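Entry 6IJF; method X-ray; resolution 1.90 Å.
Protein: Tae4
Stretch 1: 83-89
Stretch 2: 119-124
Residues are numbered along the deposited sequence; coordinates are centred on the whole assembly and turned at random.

Stretch 1 83-89: NMRRLAT
Stretch 2 119-124: VAFNNI

The rule of this contact is one long side chain whose terminal methyl meets an alanine methyl, a backbone carbonyl and an asparagine amide, with no hydrogen bond crossing between the stretches. Residues 84-89 open a helix that runs on beyond the stretch, with phi from -65 to -55 and psi from -51 to -41, and Asn83 at the N-cap position with phi/psi -99/122. The helical ladder is regular: Leu87 N donates to Asn83 O at 2.9 Å, Ala88 N to Met84 O at 2.9 Å, and Thr89 N to Arg85 O at 3.0 Å. Against it lies the extended segment of Val119 (-134/140), Ala120 (-123/121), Phe121 (-97/107) and Asn122 (-97/130). Asn123 has a positive phi (63/81), and Ile124 follows at -88/124.

The helix and strand axes approach to 9.9 Å, with their N-to-C directions 133° apart, so the crossing is oblique and closer to antiparallel than to parallel. Register follows from two pairs: Ala88 CA sits 6.8 Å from Ala120 CA, and Arg85 CA sits 8.1 Å from Asn122 CA. The small alanine pair thus marks the tighter approach.

Met84 covers the most surface, 54 of the 156 Å² buried in total. Its CA-to-CB bond points toward the strand, and the chain reaches out with chi1 t (173°), chi2 at -92°, between wells, and chi3 t (172°). This carries the terminal methyl across the gap: Met84 CE lies 3.7 Å from Ala120 CB, a plain apolar contact, 3.9 Å from Phe121 O, and 3.4 Å from Asn122 ND2. The last two are packing contacts, a methyl resting against polar atoms.

Ala120 is the next largest contributor. Its methyl points toward the helix and meets two partners, Met84 CE and, more loosely, the methyl of Ala88, with Ala88 CB 4.5 Å from Ala120 CB. Phe121, next along the strand, directs its CA-to-CB bond away; its carbonyl oxygen still lies near Met84 CE.

Asn122 starts sideways, but chi1 m (-49°) and chi2 of 115° bring its amide end nearer, against the methionine methyl. Its OD1 is hydrogen-bonded elsewhere in the structure, so the buried amide does not depend on the helix for that bond.

At the exposed margin, Arg85 (chi1 and chi2 t, chi3 -31°, chi4 -81°) leaves the helix sideways, but its end comes nearer, to the neighbourhood of Asn123, which has chi1 m (-51°) and chi2 -54°. Asn123 OD1 lies at the guanidinium edge, near its plane, but Arg85 NH1 to Asn123 OD1 is 4.2 Å, too long for a hydrogen bond.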

ATOM      1  N   ASN C  83     -25.851  -2.840  13.506  1.00 44.12           N
ATOM      2  CA  ASN C  83     -25.835  -3.753  12.323  1.00 47.80           C
ATOM      3  C   ASN C  83     -25.825  -2.860  11.090  1.00 37.11           C
ATOM      4  O   ASN C  83     -26.765  -2.022  10.925  1.00 39.65           O
ATOM      5  CB  ASN C  83     -27.044  -4.696  12.259  1.00 47.28           C
ATOM      6  CG  ASN C  83     -27.004  -5.646  11.075  1.00 49.70           C
ATOM      7  OD1 ASN C  83     -26.455  -6.746  11.130  1.00 57.35           O
ATOM      8  ND2 ASN C  83     -27.656  -5.242  10.022  1.00 45.99           N
ATOM      9  N   MET C  84     -24.795  -3.021  10.253  1.00 41.90           N
ATOM     10  CA  MET C  84     -24.619  -2.130   9.082  1.00 42.59           C
ATOM     11  C   MET C  84     -25.813  -2.281   8.130  1.00 35.03           C
ATOM     12  O   MET C  84     -26.346  -1.255   7.686  1.00 38.94           O
ATOM     13  CB  MET C  84     -23.310  -2.424   8.357  1.00 39.89           C
ATOM     14  CG  MET C  84     -23.177  -1.650   7.074  1.00 37.07           C
ATOM     15  SD  MET C  84     -23.836  -2.631   5.682  1.00 43.06           S
ATOM     16  CE  MET C  84     -23.768  -1.362   4.413  1.00 40.80           C
ATOM     17  N   ARG C  85     -26.263  -3.505   7.875  1.00 38.37           N
ATOM     18  CA  ARG C  85     -27.413  -3.757   6.940  1.00 45.43           C
ATOM     19  C   ARG C  85     -28.672  -3.029   7.454  1.00 39.86           C
ATOM     20  O   ARG C  85     -29.351  -2.313   6.660  1.00 41.09           O
ATOM     21  CB  ARG C  85     -27.614  -5.272   6.762  1.00 49.89           C
ATOM     22  CG  ARG C  85     -28.624  -5.639   5.672  1.00 62.31           C
ATOM     23  CD  ARG C  85     -28.993  -7.123   5.645  1.00 67.80           C
ATOM     24  NE  ARG C  85     -27.931  -8.043   6.067  1.00 72.56           N
ATOM     25  CZ  ARG C  85     -26.913  -8.465   5.308  1.00 80.06           C
ATOM     26  NH1 ARG C  85     -26.769  -8.026   4.064  1.00 84.02           N
ATOM     27  NH2 ARG C  85     -26.024  -9.314   5.808  1.00 72.54           N
ATOM     28  N   ARG C  86     -28.993  -3.191   8.745  1.00 44.35           N
ATOM     29  CA  ARG C  86     -30.173  -2.532   9.363  1.00 42.29           C
ATOM     30  C   ARG C  86     -30.012  -1.017   9.319  1.00 40.93           C
ATOM     31  O   ARG C  86     -30.999  -0.351   8.969  1.00 43.02           O
ATOM     32  CB  ARG C  86     -30.408  -3.051  10.789  1.00 51.41           C
ATOM     33  CG  ARG C  86     -30.934  -4.477  10.808  1.00 58.07           C
ATOM     34  CD  ARG C  86     -31.885  -4.714  11.974  1.00 62.05           C
ATOM     35  NE  ARG C  86     -31.140  -4.625  13.205  1.00 65.13           N
ATOM     36  CZ  ARG C  86     -30.252  -5.528  13.621  1.00 75.16           C
ATOM     37  NH1 ARG C  86     -29.629  -5.350  14.776  1.00 72.22           N
ATOM     38  NH2 ARG C  86     -30.006  -6.612  12.900  1.00 73.33           N
ATOM     39  N   LEU C  87     -28.808  -0.469   9.581  1.00 41.65           N
ATOM     40  CA  LEU C  87     -28.650   1.006   9.513  1.00 36.34           C
ATOM     41  C   LEU C  87     -28.863   1.477   8.069  1.00 35.40           C
ATOM     42  O   LEU C  87     -29.488   2.526   7.883  1.00 35.31           O
ATOM     43  CB  LEU C  87     -27.291   1.440  10.085  1.00 42.97           C
ATOM     44  CG  LEU C  87     -27.058   2.961  10.121  1.00 42.01           C
ATOM     45  CD1 LEU C  87     -28.102   3.678  10.960  1.00 44.79           C
ATOM     46  CD2 LEU C  87     -25.673   3.285  10.647  1.00 40.86           C
ATOM     47  N   ALA C  88     -28.322   0.772   7.071  1.00 39.10           N
ATOM     48  CA  ALA C  88     -28.444   1.165   5.634  1.00 40.03           C
ATOM     49  C   ALA C  88     -29.928   1.158   5.225  1.00 40.05           C
ATOM     50  O   ALA C  88     -30.376   2.092   4.576  1.00 40.01           O
ATOM     51  CB  ALA C  88     -27.636   0.210   4.778  1.00 42.86           C
ATOM     52  N   THR C  89     -30.669   0.138   5.657  1.00 42.97           N
ATOM     53  CA  THR C  89     -32.148   0.024   5.505  1.00 42.28           C
ATOM     54  C   THR C  89     -32.845   1.256   6.104  1.00 43.33           C
ATOM     55  O   THR C  89     -33.646   1.898   5.417  1.00 43.47           O
ATOM     56  CB  THR C  89     -32.620  -1.293   6.135  1.00 41.81           C
ATOM     57  OG1 THR C  89     -31.924  -2.325   5.424  1.00 40.91           O
ATOM     58  CG2 THR C  89     -34.125  -1.464   6.064  1.00 46.63           C
ATOM     59  N   VAL C 119     -22.229   6.744   2.596  1.00 35.44           N
ATOM     60  CA  VAL C 119     -21.949   5.680   1.597  1.00 37.27           C
ATOM     61  C   VAL C 119     -22.082   4.328   2.288  1.00 34.11           C
ATOM     62  O   VAL C 119     -21.601   4.197   3.416  1.00 35.58           O
ATOM     63  CB  VAL C 119     -20.572   5.853   0.928  1.00 37.72           C
ATOM     64  CG1 VAL C 119     -19.430   5.794   1.929  1.00 37.48           C
ATOM     65  CG2 VAL C 119     -20.390   4.848  -0.197  1.00 35.95           C
ATOM     66  N   ALA C 120     -22.673   3.365   1.593  1.00 34.60           N
ATOM     67  CA  ALA C 120     -22.780   1.963   2.026  1.00 35.14           C
ATOM     68  C   ALA C 120     -22.161   1.073   0.960  1.00 35.33           C
ATOM     69  O   ALA C 120     -22.584   1.156  -0.205  1.00 41.04           O
ATOM     70  CB  ALA C 120     -24.223   1.629   2.266  1.00 40.26           C
ATOM     71  N   PHE C 121     -21.154   0.310   1.362  1.00 35.57           N
ATOM     72  CA  PHE C 121     -20.454  -0.716   0.559  1.00 37.40           C
ATOM     73  C   PHE C 121     -21.092  -2.043   0.943  1.00 44.79           C
ATOM     74  O   PHE C 121     -20.851  -2.504   2.072  1.00 36.64           O
ATOM     75  CB  PHE C 121     -18.950  -0.679   0.816  1.00 38.09           C
ATOM     76  CG  PHE C 121     -18.302   0.663   0.560  1.00 36.28           C
ATOM     77  CD1 PHE C 121     -17.892   1.036  -0.717  1.00 36.01           C
ATOM     78  CD2 PHE C 121     -18.067   1.542   1.599  1.00 37.33           C
ATOM     79  CE1 PHE C 121     -17.294   2.265  -0.936  1.00 34.76           C
ATOM     80  CE2 PHE C 121     -17.429   2.754   1.385  1.00 35.03           C
ATOM     81  CZ  PHE C 121     -17.062   3.128   0.118  1.00 35.21           C
ATOM     82  N   ASN C 122     -21.905  -2.611   0.049  1.00 43.07           N
ATOM     83  CA  ASN C 122     -22.720  -3.820   0.352  1.00 48.86           C
ATOM     84  C   ASN C 122     -22.005  -5.078  -0.140  1.00 44.67           C
ATOM     85  O   ASN C 122     -21.602  -5.091  -1.320  1.00 47.20           O
ATOM     86  CB  ASN C 122     -24.108  -3.731  -0.269  1.00 45.10           C
ATOM     87  CG  ASN C 122     -24.779  -2.420   0.033  1.00 45.65           C
ATOM     88  OD1 ASN C 122     -25.044  -1.626  -0.879  1.00 50.97           O
ATOM     89  ND2 ASN C 122     -24.983  -2.145   1.307  1.00 39.77           N
ATOM     90  N   ASN C 123     -21.873  -6.089   0.716  1.00 51.00           N
ATOM     91  CA  ASN C 123     -21.339  -7.437   0.387  1.00 53.49           C
ATOM     92  C   ASN C 123     -19.875  -7.334  -0.050  1.00 48.50           C
ATOM     93  O   ASN C 123     -19.563  -7.348  -1.265  1.00 49.98           O
ATOM     94  CB  ASN C 123     -22.269  -8.118  -0.624  1.00 60.56           C
ATOM     95  CG  ASN C 123     -23.706  -8.069  -0.158  1.00 62.22           C
ATOM     96  OD1 ASN C 123     -24.014  -8.488   0.958  1.00 68.15           O
ATOM     97  ND2 ASN C 123     -24.564  -7.473  -0.966  1.00 69.58           N
ATOM     98  N   ILE C 124     -18.989  -7.240   0.914  1.00 49.42           N
ATOM     99  CA  ILE C 124     -17.519  -7.139   0.700  1.00 47.49           C
ATOM    100  C   ILE C 124     -16.894  -8.527   0.613  1.00 51.66           C
ATOM    101  O   ILE C 124     -17.039  -9.325   1.521  1.00 55.75           O
ATOM    102  CB  ILE C 124     -16.882  -6.286   1.813  1.00 44.14           C
ATOM    103  CG1 ILE C 124     -17.489  -4.871   1.775  1.00 46.14           C
ATOM    104  CG2 ILE C 124     -15.366  -6.314   1.723  1.00 43.12           C
ATOM    105  CD1 ILE C 124     -17.450  -4.108   3.093  1.00 43.80           C
TER